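Local coordinates for protein aminoglycoside N(3)-acetyltransferase (PDB 6NP3) that transfers the acetyl group of acetyl-CoA to the 3-amino group of 2-deoxystreptamine aminoglycosides such as gentamicin, and so probably confers resistance to these antibiotics, at residues A[63-68]-A[116-121]; A[90-95]-A[111-116]; A[57-62]-A[96-101]. All coordinates share one frame; numbering follows the deposited sequence. Where two conformers were deposited one is given.

The three contacts line part of the gentamicin pocket. Contact 1 supplies Tyr67, Glu68 and Asp118, contact 2 Tyr95, and contact 3 Ser61 and Phe98. Their centres lie about 9 to 11 Å apart, and backbone atoms cross from one to the next: Met121 O to Ser114 N (2.7 Å) and Arg63 N to Pro93 O (2.8 Å) join contacts 1 and 2, while Tyr95 N to Val60 O (2.9 Å) joins 2 and 3. Side chains also bridge them: Ser61 OG lies 2.7 Å from Asp118 O, and Arg113 NH2 2.8 Å from Ser61 O. In sequence, contact 2 is nested within the loop closed by contact 1.

Contact 1 of 3, residues A[63-68]-A[116-121]; sequences RDSPYE and HPDASM. With LLL ((2R,3R,4R,5R)-2-((1S,2S,3R,4S,6R)-4,6-diamino-3-((2R,3R,6S)-3-amino-6-(aminomethyl)-tetrahydro-2H-pyran-2-yloxy)-2-hydr oxycyclohexyloxy)-5-methyl-4-(methylamino)-tetrahydro-2H-pyran-3,5-diol), chain B.
The Tyr67 ring and the Asp118 carboxylate lie nearly parallel, their planes 19° apart, and OD2 of Asp118 comes in obliquely at CD2 of the Tyr67 ring, 3.4 Å away. One face of the ring belongs to gentamicin, whose C23 sits 4.0 Å above the ring plane and over its centre. In the other segment, the His116 ring has Ala119 CB over one face, and the backbone N of Asp118 lies at its edge, in plane, making a weak bond to ND1.

The carboxylate of Asp118 deals with both protein and drug. Ser65 OG donates to OD1 of Asp118 at 2.6 Å, meeting it on the anti side and 20° out of the carboxylate plane. The same oxygen takes a bond from the methylamino nitrogen N33 of the ligand at 2.8 Å, while OD2 accepts the ligand hydroxyl O23 at 2.6 Å. All three bonds together restrict how the carboxylate can rotate.

The segment 63-68 carries an inverse gamma turn centred on Pro66, with a weak bond from Tyr67 N back to Ser65 O. Pro66 is also the N-cap of the short helix 67-70. Ser65 and Tyr67, the residues flanking Pro66, both point toward the loop 116-121. In Tyr67, CG is anti to the backbone N (chi1 -174°), which lays one ring face against the methylamino sugar.

The next residue, Glu68, reaches the same sugar from another quarter. Its chain bends at the second torsion, and OE2 of Glu68 accepts the ligand hydroxyl O43 at 2.7 Å. Elsewhere in the pocket the ligand is hydrogen-bonded further to Tyr141, His171, Ser207 and Asn208.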
loop_
_atom_site.group_PDB
_atom_site.type_symbol
_atom_site.label_atom_id
_atom_site.label_comp_id
_atom_site.label_asym_id
_atom_site.label_seq_id
_atom_site.Cartn_x
_atom_site.Cartn_y
_atom_site.Cartn_z
ATOM N N ARG A 63 -11.659 6.109 -2.022
ATOM C CA ARG A 63 -12.938 5.854 -1.356
ATOM C C ARG A 63 -14.000 5.353 -2.321
ATOM O O ARG A 63 -14.769 4.442 -1.994
ATOM C CB ARG A 63 -13.413 7.151 -0.704
ATOM C CG ARG A 63 -14.691 7.025 0.107
ATOM C CD ARG A 63 -15.219 8.403 0.468
ATOM N NE ARG A 63 -15.935 9.007 -0.650
ATOM C CZ ARG A 63 -16.522 10.198 -0.606
ATOM N NH1 ARG A 63 -16.457 10.931 0.491
ATOM N NH2 ARG A 63 -17.157 10.663 -1.669
ATOM N N ASP A 64 -14.034 5.915 -3.520
ATOM C CA ASP A 64 -15.111 5.659 -4.472
ATOM C C ASP A 64 -14.641 4.826 -5.663
ATOM O O ASP A 64 -15.233 4.870 -6.740
ATOM C CB ASP A 64 -15.764 6.973 -4.909
ATOM C CG ASP A 64 -16.310 7.769 -3.734
ATOM O OD1 ASP A 64 -16.905 7.152 -2.842
ATOM O OD2 ASP A 64 -16.121 8.998 -3.702
ATOM N N SER A 65 -13.651 3.982 -5.467
ATOM C CA SER A 65 -13.248 3.113 -6.552
ATOM C C SER A 65 -14.406 2.184 -6.928
ATOM O O SER A 65 -14.935 1.489 -6.056
ATOM C CB SER A 65 -12.072 2.272 -6.088
ATOM O OG SER A 65 -11.813 1.310 -7.082
ATOM N N PRO A 66 -14.801 2.118 -8.204
ATOM C CA PRO A 66 -15.889 1.232 -8.632
ATOM C C PRO A 66 -15.426 -0.199 -8.920
ATOM O O PRO A 66 -15.818 -0.811 -9.924
ATOM C CB PRO A 66 -16.409 1.922 -9.888
ATOM C CG PRO A 66 -15.192 2.523 -10.502
ATOM C CD PRO A 66 -14.326 2.946 -9.326
ATOM N N TYR A 67 -14.610 -0.742 -8.013
ATOM C CA TYR A 67 -14.042 -2.071 -8.195
ATOM C C TYR A 67 -15.130 -3.136 -8.202
ATOM O O TYR A 67 -15.292 -3.871 -9.180
ATOM C CB TYR A 67 -13.008 -2.322 -7.090
ATOM C CG TYR A 67 -12.227 -3.593 -7.225
ATOM C CD1 TYR A 67 -12.681 -4.780 -6.656
ATOM C CD2 TYR A 67 -11.020 -3.606 -7.893
ATOM C CE1 TYR A 67 -11.942 -5.955 -6.769
ATOM C CE2 TYR A 67 -10.281 -4.765 -8.013
ATOM C CZ TYR A 67 -10.747 -5.939 -7.457
ATOM O OH TYR A 67 -9.992 -7.099 -7.592
ATOM N N GLU A 68 -15.851 -3.271 -7.095
ATOM C CA GLU A 68 -16.881 -4.299 -7.040
ATOM C C GLU A 68 -17.940 -4.084 -8.115
ATOM O O GLU A 68 -18.460 -5.054 -8.679
ATOM C CB GLU A 68 -17.528 -4.313 -5.661
ATOM C CG GLU A 68 -16.757 -5.093 -4.598
ATOM C CD GLU A 68 -15.762 -4.254 -3.821
ATOM O OE1 GLU A 68 -15.840 -3.013 -3.873
ATOM O OE2 GLU A 68 -14.894 -4.842 -3.149
ATOM N N HIS A 116 -3.319 5.283 -10.835
ATOM C CA HIS A 116 -4.171 4.100 -10.833
ATOM C C HIS A 116 -5.266 4.281 -9.800
ATOM O O HIS A 116 -4.977 4.391 -8.606
ATOM C CB HIS A 116 -3.317 2.897 -10.495
ATOM C CG HIS A 116 -3.974 1.595 -10.753
ATOM N ND1 HIS A 116 -5.174 1.220 -10.191
ATOM C CD2 HIS A 116 -3.552 0.550 -11.500
ATOM C CE1 HIS A 116 -5.457 -0.005 -10.592
ATOM N NE2 HIS A 116 -4.481 -0.436 -11.374
ATOM N N PRO A 117 -6.528 4.366 -10.220
ATOM C CA PRO A 117 -7.546 4.793 -9.256
ATOM C C PRO A 117 -7.750 3.819 -8.114
ATOM O O PRO A 117 -7.925 4.246 -6.971
ATOM C CB PRO A 117 -8.798 4.987 -10.122
ATOM C CG PRO A 117 -8.285 5.287 -11.455
ATOM C CD PRO A 117 -7.065 4.379 -11.591
ATOM N N ASP A 118 -7.693 2.519 -8.382
ATOM C CA ASP A 118 -7.927 1.527 -7.344
ATOM C C ASP A 118 -6.674 1.233 -6.535
ATOM O O ASP A 118 -6.769 0.988 -5.331
ATOM C CB ASP A 118 -8.498 0.233 -7.939
ATOM C CG ASP A 118 -8.992 -0.696 -6.879
ATOM O OD1 ASP A 118 -9.993 -0.372 -6.182
ATOM O OD2 ASP A 118 -8.365 -1.758 -6.698
ATOM N N ALA A 119 -5.516 1.192 -7.188
ATOM C CA ALA A 119 -4.244 0.927 -6.529
ATOM C C ALA A 119 -3.493 2.198 -6.138
ATOM O O ALA A 119 -2.307 2.128 -5.804
ATOM C CB ALA A 119 -3.372 0.068 -7.446
ATOM N N SER A 120 -4.175 3.319 -6.020
ATOM C CA SER A 120 -3.481 4.586 -5.948
ATOM C C SER A 120 -2.528 4.666 -4.768
ATOM O O SER A 120 -2.861 4.309 -3.641
ATOM C CB SER A 120 -4.493 5.718 -5.861
ATOM O OG SER A 120 -3.868 6.993 -5.952
ATOM N N MET A 121 -1.353 5.224 -5.044
ATOM C CA MET A 121 -0.277 5.373 -4.076
ATOM C C MET A 121 0.069 6.847 -3.891
ATOM O O MET A 121 0.152 7.600 -4.868
ATOM C CB MET A 121 0.979 4.659 -4.597
ATOM C CG MET A 121 0.814 3.186 -4.885
ATOM S SD MET A 121 0.906 2.195 -3.411
ATOM C CE MET A 121 0.303 0.637 -4.039
HETATM C C11 LLL B . -8.127 -7.197 2.200
HETATM O O11 LLL B . -6.896 -6.735 1.584
HETATM C C21 LLL B . -7.983 -6.985 3.705
HETATM N N21 LLL B . -7.541 -5.610 3.909
HETATM C C31 LLL B . -6.903 -7.847 4.245
HETATM C C41 LLL B . -7.271 -9.298 3.979
HETATM C C51 LLL B . -7.468 -9.467 2.476
HETATM O O51 LLL B . -8.433 -8.572 1.999
HETATM C C61 LLL B . -7.946 -10.868 2.162
HETATM N N61 LLL B . -8.132 -10.973 0.715
HETATM C C12 LLL B . -6.337 -4.709 -2.071
HETATM N N12 LLL B . -6.166 -4.334 -3.468
HETATM C C22 LLL B . -5.272 -5.713 -1.629
HETATM C C32 LLL B . -5.483 -5.983 -0.152
HETATM N N32 LLL B . -4.462 -6.924 0.316
HETATM C C42 LLL B . -6.854 -6.583 0.163
HETATM C C52 LLL B . -7.944 -5.668 -0.398
HETATM O O52 LLL B . -9.183 -6.327 -0.269
HETATM C C62 LLL B . -7.725 -5.326 -1.858
HETATM O O62 LLL B . -8.688 -4.359 -2.235
HETATM C C13 LLL B . -9.475 -4.628 -3.396
HETATM C C23 LLL B . -9.809 -3.272 -4.013
HETATM O O23 LLL B . -8.597 -2.585 -4.243
HETATM C C33 LLL B . -10.645 -2.424 -3.038
HETATM N N33 LLL B . -11.056 -1.162 -3.693
HETATM C C43 LLL B . -11.881 -3.241 -2.611
HETATM O O43 LLL B . -12.717 -3.340 -3.747
HETATM C C53 LLL B . -11.463 -4.631 -2.118
HETATM O O53 LLL B . -10.690 -5.329 -3.067
HETATM C C83 LLL B . -12.616 -2.534 -1.466
HETATM C C93 LLL B . -10.675 0.007 -2.871
#

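Contact 2 of 3, residues A[90-95]-A[111-116]; sequences DHAPAY and CRRSAH. Unlike the reference sequence in segment 111-116: Ser114 (reference Thr). With LLL ((2R,3R,4R,5R)-2-((1S,2S,3R,4S,6R)-4,6-diamino-3-((2R,3R,6S)-3-amino-6-(aminomethyl)-tetrahydro-2H-pyran-2-yloxy)-2-hydr oxycyclohexyloxy)-5-methyl-4-(methylamino)-tetrahydro-2H-pyran-3,5-diol), chain B.
Arg113 extends its guanidinium edge-on to the backbone of the loop 90-95, where the carbonyl oxygen of Ala92 accepts from two of its nitrogens. NH1 makes the stronger bond, 2.7 Å to Ala92 O with an N-H...O angle of 151°, and it lies in the carbonyl plane. NH2 adds a weak one to Ala92 O at 3.0 Å. The methyl group of Ala92 turns the same way, its CB 4.0 Å from Arg113 NH2.

The arginine sits on strand 112-113, an outermost strand of the mixed sheet. CG is anti to the backbone N, but a bend at chi2 (99°) turns the rest of the chain toward the loop. All three nitrogens have acceptors outside the loop 90-95 or just before it. NE, which takes no part in the grip on Ala92, bonds to Ser120 OG, which is in turn bonded to Ser114 O. NH2 reaches Ser61 O, and NH1 has a weak further bond to Pro89 O.

Several backbone atoms of the loop have partners in other parts of the fold. Ala94 N is hydrogen-bonded to Glu103 OE2 on helix 101-106, Tyr95 to the backbone of Val60, and Pro93 to that of Arg63. At the end of this run stands Tyr95, which does not touch the segment 111-116 but faces gentamicin. The N-methyl carbon C93 lies 3.6 Å above the Tyr95 ring plane, offset toward the rim, and the ring methyl C83 comes to 3.2 Å from Tyr95 OH.

Chemically, the guanidinium is met here by carbonyl oxygens and a serine hydroxyl. The negative ends of these dipoles would probably stabilise its positive charge, with no carboxylate among the acceptors named, and the one side chain ties the loop leading to Tyr95 to the sheet edge and to the chain around Ser61.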
loop_
_atom_site.group_PDB
_atom_site.type_symbol
_atom_site.label_atom_id
_atom_site.label_comp_id
_atom_site.label_asym_id
_atom_site.label_seq_id
_atom_site.Cartn_x
_atom_site.Cartn_y
_atom_site.Cartn_z
ATOM N N ASP A 90 -6.088 14.903 -7.381
ATOM C CA ASP A 90 -5.965 16.027 -6.465
ATOM C C ASP A 90 -7.098 16.080 -5.447
ATOM O O ASP A 90 -6.947 16.727 -4.402
ATOM C CB ASP A 90 -5.896 17.356 -7.236
ATOM C CG ASP A 90 -4.677 17.447 -8.149
ATOM O OD1 ASP A 90 -3.573 17.048 -7.727
ATOM O OD2 ASP A 90 -4.818 17.943 -9.290
ATOM N N HIS A 91 -8.232 15.433 -5.728
ATOM C CA HIS A 91 -9.418 15.573 -4.890
ATOM C C HIS A 91 -10.006 14.268 -4.380
ATOM O O HIS A 91 -10.783 14.304 -3.423
ATOM C CB HIS A 91 -10.493 16.357 -5.646
ATOM C CG HIS A 91 -10.042 17.732 -6.032
ATOM N ND1 HIS A 91 -9.521 18.028 -7.274
ATOM C CD2 HIS A 91 -9.954 18.872 -5.308
ATOM C CE1 HIS A 91 -9.184 19.306 -7.313
ATOM N NE2 HIS A 91 -9.435 19.838 -6.132
ATOM N N ALA A 92 -9.635 13.131 -4.931
ATOM C CA ALA A 92 -10.285 11.872 -4.580
ATOM C C ALA A 92 -9.855 11.421 -3.191
ATOM O O ALA A 92 -8.655 11.208 -2.961
ATOM C CB ALA A 92 -9.903 10.822 -5.624
ATOM N N PRO A 93 -10.763 11.209 -2.251
ATOM C CA PRO A 93 -10.334 10.753 -0.927
ATOM C C PRO A 93 -9.823 9.317 -0.921
ATOM O O PRO A 93 -10.177 8.488 -1.765
ATOM C CB PRO A 93 -11.589 10.901 -0.058
ATOM C CG PRO A 93 -12.719 11.106 -1.009
ATOM C CD PRO A 93 -12.184 11.617 -2.290
ATOM N N ALA A 94 -8.967 9.040 0.055
ATOM C CA ALA A 94 -8.409 7.714 0.255
ATOM C C ALA A 94 -9.504 6.726 0.656
ATOM O O ALA A 94 -10.574 7.101 1.151
ATOM C CB ALA A 94 -7.338 7.790 1.347
ATOM N N TYR A 95 -9.203 5.437 0.478
ATOM C CA TYR A 95 -10.142 4.380 0.850
ATOM C C TYR A 95 -10.090 4.150 2.358
ATOM O O TYR A 95 -9.047 3.770 2.875
ATOM C CB TYR A 95 -9.801 3.090 0.115
ATOM C CG TYR A 95 -10.812 1.995 0.378
ATOM C CD1 TYR A 95 -12.084 2.052 -0.175
ATOM C CD2 TYR A 95 -10.507 0.921 1.189
ATOM C CE1 TYR A 95 -13.024 1.048 0.064
ATOM C CE2 TYR A 95 -11.440 -0.092 1.427
ATOM C CZ TYR A 95 -12.690 -0.005 0.870
ATOM O OH TYR A 95 -13.632 -0.992 1.095
ATOM N N CYS A 111 2.371 16.289 -1.322
ATOM C CA CYS A 111 2.190 14.869 -1.591
ATOM C C CYS A 111 1.892 14.686 -3.069
ATOM O O CYS A 111 1.130 15.452 -3.668
ATOM C CB CYS A 111 1.047 14.314 -0.741
ATOM S SG CYS A 111 0.910 12.575 -0.786
ATOM N N ARG A 112 2.495 13.667 -3.666
ATOM C CA ARG A 112 2.165 13.277 -5.019
ATOM C C ARG A 112 1.294 12.028 -4.985
ATOM O O ARG A 112 1.355 11.226 -4.048
ATOM C CB ARG A 112 3.440 13.011 -5.807
ATOM C CG ARG A 112 4.386 14.182 -5.845
ATOM C CD ARG A 112 3.801 15.406 -6.529
ATOM N NE ARG A 112 4.894 16.320 -6.838
ATOM C CZ ARG A 112 5.480 16.411 -8.028
ATOM N NH1 ARG A 112 5.056 15.676 -9.048
ATOM N NH2 ARG A 112 6.481 17.259 -8.203
ATOM N N ARG A 113 0.491 11.850 -6.029
ATOM C CA ARG A 113 -0.505 10.783 -6.062
ATOM C C ARG A 113 -0.424 10.018 -7.371
ATOM O O ARG A 113 -0.372 10.633 -8.441
ATOM C CB ARG A 113 -1.915 11.380 -5.918
ATOM C CG ARG A 113 -3.094 10.405 -5.971
ATOM C CD ARG A 113 -3.536 10.105 -4.595
ATOM N NE ARG A 113 -4.734 9.297 -4.378
ATOM C CZ ARG A 113 -5.931 9.773 -4.052
ATOM N NH1 ARG A 113 -6.171 11.093 -4.008
ATOM N NH2 ARG A 113 -6.892 8.895 -3.750
ATOM N N SER A 114 -0.453 8.686 -7.301
ATOM C CA SER A 114 -0.366 7.900 -8.522
ATOM C C SER A 114 -1.717 7.831 -9.230
ATOM O O SER A 114 -2.780 7.997 -8.631
ATOM C CB SER A 114 0.203 6.515 -8.255
ATOM O OG SER A 114 -0.792 5.623 -7.771
ATOM N N ALA A 115 -1.643 7.518 -10.513
ATOM C CA ALA A 115 -2.757 7.599 -11.445
ATOM C C ALA A 115 -3.676 6.384 -11.464
ATOM O O ALA A 115 -4.704 6.435 -12.148
ATOM C CB ALA A 115 -2.189 7.813 -12.851
ATOM N N HIS A 116 -3.319 5.283 -10.835
ATOM C CA HIS A 116 -4.171 4.100 -10.833
ATOM C C HIS A 116 -5.266 4.281 -9.800
ATOM O O HIS A 116 -4.977 4.391 -8.606
ATOM C CB HIS A 116 -3.317 2.897 -10.495
ATOM C CG HIS A 116 -3.974 1.595 -10.753
ATOM N ND1 HIS A 116 -5.174 1.220 -10.191
ATOM C CD2 HIS A 116 -3.552 0.550 -11.500
ATOM C CE1 HIS A 116 -5.457 -0.005 -10.592
ATOM N NE2 HIS A 116 -4.481 -0.436 -11.374
HETATM C C11 LLL B . -8.127 -7.197 2.200
HETATM O O11 LLL B . -6.896 -6.735 1.584
HETATM C C21 LLL B . -7.983 -6.985 3.705
HETATM N N21 LLL B . -7.541 -5.610 3.909
HETATM C C31 LLL B . -6.903 -7.847 4.245
HETATM C C41 LLL B . -7.271 -9.298 3.979
HETATM C C51 LLL B . -7.468 -9.467 2.476
HETATM O O51 LLL B . -8.433 -8.572 1.999
HETATM C C61 LLL B . -7.946 -10.868 2.162
HETATM N N61 LLL B . -8.132 -10.973 0.715
HETATM C C12 LLL B . -6.337 -4.709 -2.071
HETATM N N12 LLL B . -6.166 -4.334 -3.468
HETATM C C22 LLL B . -5.272 -5.713 -1.629
HETATM C C32 LLL B . -5.483 -5.983 -0.152
HETATM N N32 LLL B . -4.462 -6.924 0.316
HETATM C C42 LLL B . -6.854 -6.583 0.163
HETATM C C52 LLL B . -7.944 -5.668 -0.398
HETATM O O52 LLL B . -9.183 -6.327 -0.269
HETATM C C62 LLL B . -7.725 -5.326 -1.858
HETATM O O62 LLL B . -8.688 -4.359 -2.235
HETATM C C13 LLL B . -9.475 -4.628 -3.396
HETATM C C23 LLL B . -9.809 -3.272 -4.013
HETATM O O23 LLL B . -8.597 -2.585 -4.243
HETATM C C33 LLL B . -10.645 -2.424 -3.038
HETATM N N33 LLL B . -11.056 -1.162 -3.693
HETATM C C43 LLL B . -11.881 -3.241 -2.611
HETATM O O43 LLL B . -12.717 -3.340 -3.747
HETATM C C53 LLL B . -11.463 -4.631 -2.118
HETATM O O53 LLL B . -10.690 -5.329 -3.067
HETATM C C83 LLL B . -12.616 -2.534 -1.466
HETATM C C93 LLL B . -10.675 0.007 -2.871
#

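Contact 3 of 3, residues A[57-62]-A[96-101]; sequences LAFVSW and PGFGAI
In Phe59, CG is anti to the backbone N (chi1 170°), which carries the ring toward the segment 96-101 although CB does not point there; in Phe98, CG is anti to the carbonyl carbon (chi1 -56°), setting its ring against that of Phe59. Strand 55-59 lies inside the mixed sheet of the antibiotic N-acetyltransferase fold, between strands 22-27 and 121-124, and Phe98 comes from a short 3-10 turn, 96-98, closed by a bond from Gly99 N to Pro96 O at 3.1 Å.

The two rings form an offset pair. Their centroids are 4.8 Å apart and the planes 27° from parallel, slid so far that they hardly overlap. CE2 of Phe59 lies over one face of Phe98, and CZ of Phe59 reaches CE2 of Phe98 at 3.5 Å. Elsewhere Phe59 takes an edge-to-face contact with Tyr141, and Phe98 meets Tyr95, so the pair belongs to an aromatic cluster at the pocket, where both Ser61 and Phe98 touch gentamicin. Further along the same segment, Ala100 is part of the coenzyme A site.

Ser61 comes in from the rim. Its OG is hydrogen-bonded to Asp118 O and still lies near the Phe98 rim, while CB of Ser61 sits at the edge of that ring, near its plane and 3.6 Å from CE2 of Phe98.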
loop_
_atom_site.group_PDB
_atom_site.type_symbol
_atom_site.label_atom_id
_atom_site.label_comp_id
_atom_site.label_asym_id
_atom_site.label_seq_id
_atom_site.Cartn_x
_atom_site.Cartn_y
_atom_site.Cartn_z
ATOM N N LEU A 57 5.868 6.395 1.224
ATOM C CA LEU A 57 4.963 5.883 0.202
ATOM C C LEU A 57 3.825 5.171 0.910
ATOM O O LEU A 57 4.074 4.368 1.811
ATOM C CB LEU A 57 5.695 4.875 -0.687
ATOM C CG LEU A 57 4.875 4.229 -1.802
ATOM C CD1 LEU A 57 4.516 5.270 -2.805
ATOM C CD2 LEU A 57 5.614 3.095 -2.465
ATOM N N ALA A 58 2.589 5.473 0.535
ATOM C CA ALA A 58 1.448 4.828 1.166
ATOM C C ALA A 58 0.487 4.329 0.114
ATOM O O ALA A 58 0.265 5.001 -0.889
ATOM C CB ALA A 58 0.722 5.788 2.116
ATOM N N PHE A 59 -0.092 3.160 0.355
ATOM C CA PHE A 59 -1.162 2.637 -0.493
ATOM C C PHE A 59 -2.490 3.228 -0.022
ATOM O O PHE A 59 -3.052 2.807 0.992
ATOM C CB PHE A 59 -1.152 1.116 -0.435
ATOM C CG PHE A 59 -2.346 0.475 -1.080
ATOM C CD1 PHE A 59 -2.861 0.948 -2.262
ATOM C CD2 PHE A 59 -2.934 -0.626 -0.504
ATOM C CE1 PHE A 59 -3.974 0.329 -2.835
ATOM C CE2 PHE A 59 -4.029 -1.220 -1.070
ATOM C CZ PHE A 59 -4.531 -0.762 -2.236
ATOM N N VAL A 60 -2.991 4.219 -0.757
ATOM C CA VAL A 60 -4.152 4.967 -0.285
ATOM C C VAL A 60 -5.445 4.610 -1.013
ATOM O O VAL A 60 -6.534 4.793 -0.459
ATOM C CB VAL A 60 -3.927 6.493 -0.285
ATOM C CG1 VAL A 60 -2.644 6.846 0.477
ATOM C CG2 VAL A 60 -3.848 7.073 -1.690
ATOM N N SER A 61 -5.342 4.112 -2.238
ATOM C CA SER A 61 -6.517 3.758 -3.056
ATOM C C SER A 61 -7.470 4.957 -3.135
ATOM O O SER A 61 -7.034 6.113 -3.181
ATOM C CB SER A 61 -7.100 2.476 -2.509
ATOM O OG SER A 61 -8.169 1.980 -3.298
ATOM N N TRP A 62 -8.771 4.675 -3.196
ATOM C CA TRP A 62 -9.791 5.675 -3.503
ATOM C C TRP A 62 -11.080 5.220 -2.836
ATOM O O TRP A 62 -11.549 4.100 -3.081
ATOM C CB TRP A 62 -9.984 5.748 -5.010
ATOM C CG TRP A 62 -11.035 6.705 -5.510
ATOM C CD1 TRP A 62 -11.556 7.793 -4.872
ATOM C CD2 TRP A 62 -11.650 6.660 -6.780
ATOM N NE1 TRP A 62 -12.473 8.423 -5.674
ATOM C CE2 TRP A 62 -12.526 7.763 -6.864
ATOM C CE3 TRP A 62 -11.518 5.822 -7.872
ATOM C CZ2 TRP A 62 -13.313 8.003 -7.971
ATOM C CZ3 TRP A 62 -12.288 6.074 -8.984
ATOM C CH2 TRP A 62 -13.171 7.160 -9.027
ATOM N N PRO A 96 -11.174 4.354 3.099
ATOM C CA PRO A 96 -11.027 4.287 4.568
ATOM C C PRO A 96 -10.542 2.943 5.104
ATOM O O PRO A 96 -9.872 2.907 6.144
ATOM C CB PRO A 96 -12.417 4.667 5.079
ATOM C CG PRO A 96 -13.002 5.521 3.986
ATOM C CD PRO A 96 -12.481 4.889 2.696
ATOM N N GLY A 97 -10.833 1.839 4.417
ATOM C CA GLY A 97 -10.524 0.520 4.946
ATOM C C GLY A 97 -9.048 0.171 5.017
ATOM O O GLY A 97 -8.701 -0.817 5.673
ATOM N N PHE A 98 -8.177 0.933 4.370
ATOM C CA PHE A 98 -6.749 0.678 4.441
ATOM C C PHE A 98 -6.076 1.512 5.511
ATOM O O PHE A 98 -4.846 1.457 5.661
ATOM C CB PHE A 98 -6.110 0.874 3.072
ATOM C CG PHE A 98 -6.745 0.016 1.999
ATOM C CD1 PHE A 98 -7.332 -1.211 2.308
ATOM C CD2 PHE A 98 -6.769 0.431 0.702
ATOM C CE1 PHE A 98 -7.917 -1.985 1.315
ATOM C CE2 PHE A 98 -7.342 -0.352 -0.267
ATOM C CZ PHE A 98 -7.899 -1.546 0.031
ATOM N N GLY A 99 -6.865 2.254 6.277
ATOM C CA GLY A 99 -6.339 3.069 7.355
ATOM C C GLY A 99 -6.760 4.518 7.278
ATOM O O GLY A 99 -6.584 5.147 6.236
ATOM N N ALA A 100 -7.287 5.076 8.373
ATOM C CA ALA A 100 -7.694 6.473 8.382
ATOM C C ALA A 100 -6.510 7.423 8.248
ATOM O O ALA A 100 -6.708 8.592 7.919
ATOM C CB ALA A 100 -8.502 6.783 9.648
ATOM N N ILE A 101 -5.286 6.963 8.490
ATOM C CA ILE A 101 -4.154 7.862 8.339
ATOM C C ILE A 101 -3.951 8.252 6.885
ATOM O O ILE A 101 -3.351 9.295 6.600
ATOM C CB ILE A 101 -2.890 7.219 8.940
ATOM C CG1 ILE A 101 -1.879 8.321 9.264
ATOM C CG2 ILE A 101 -2.263 6.200 7.987
ATOM C CD1 ILE A 101 -0.635 7.835 9.943
#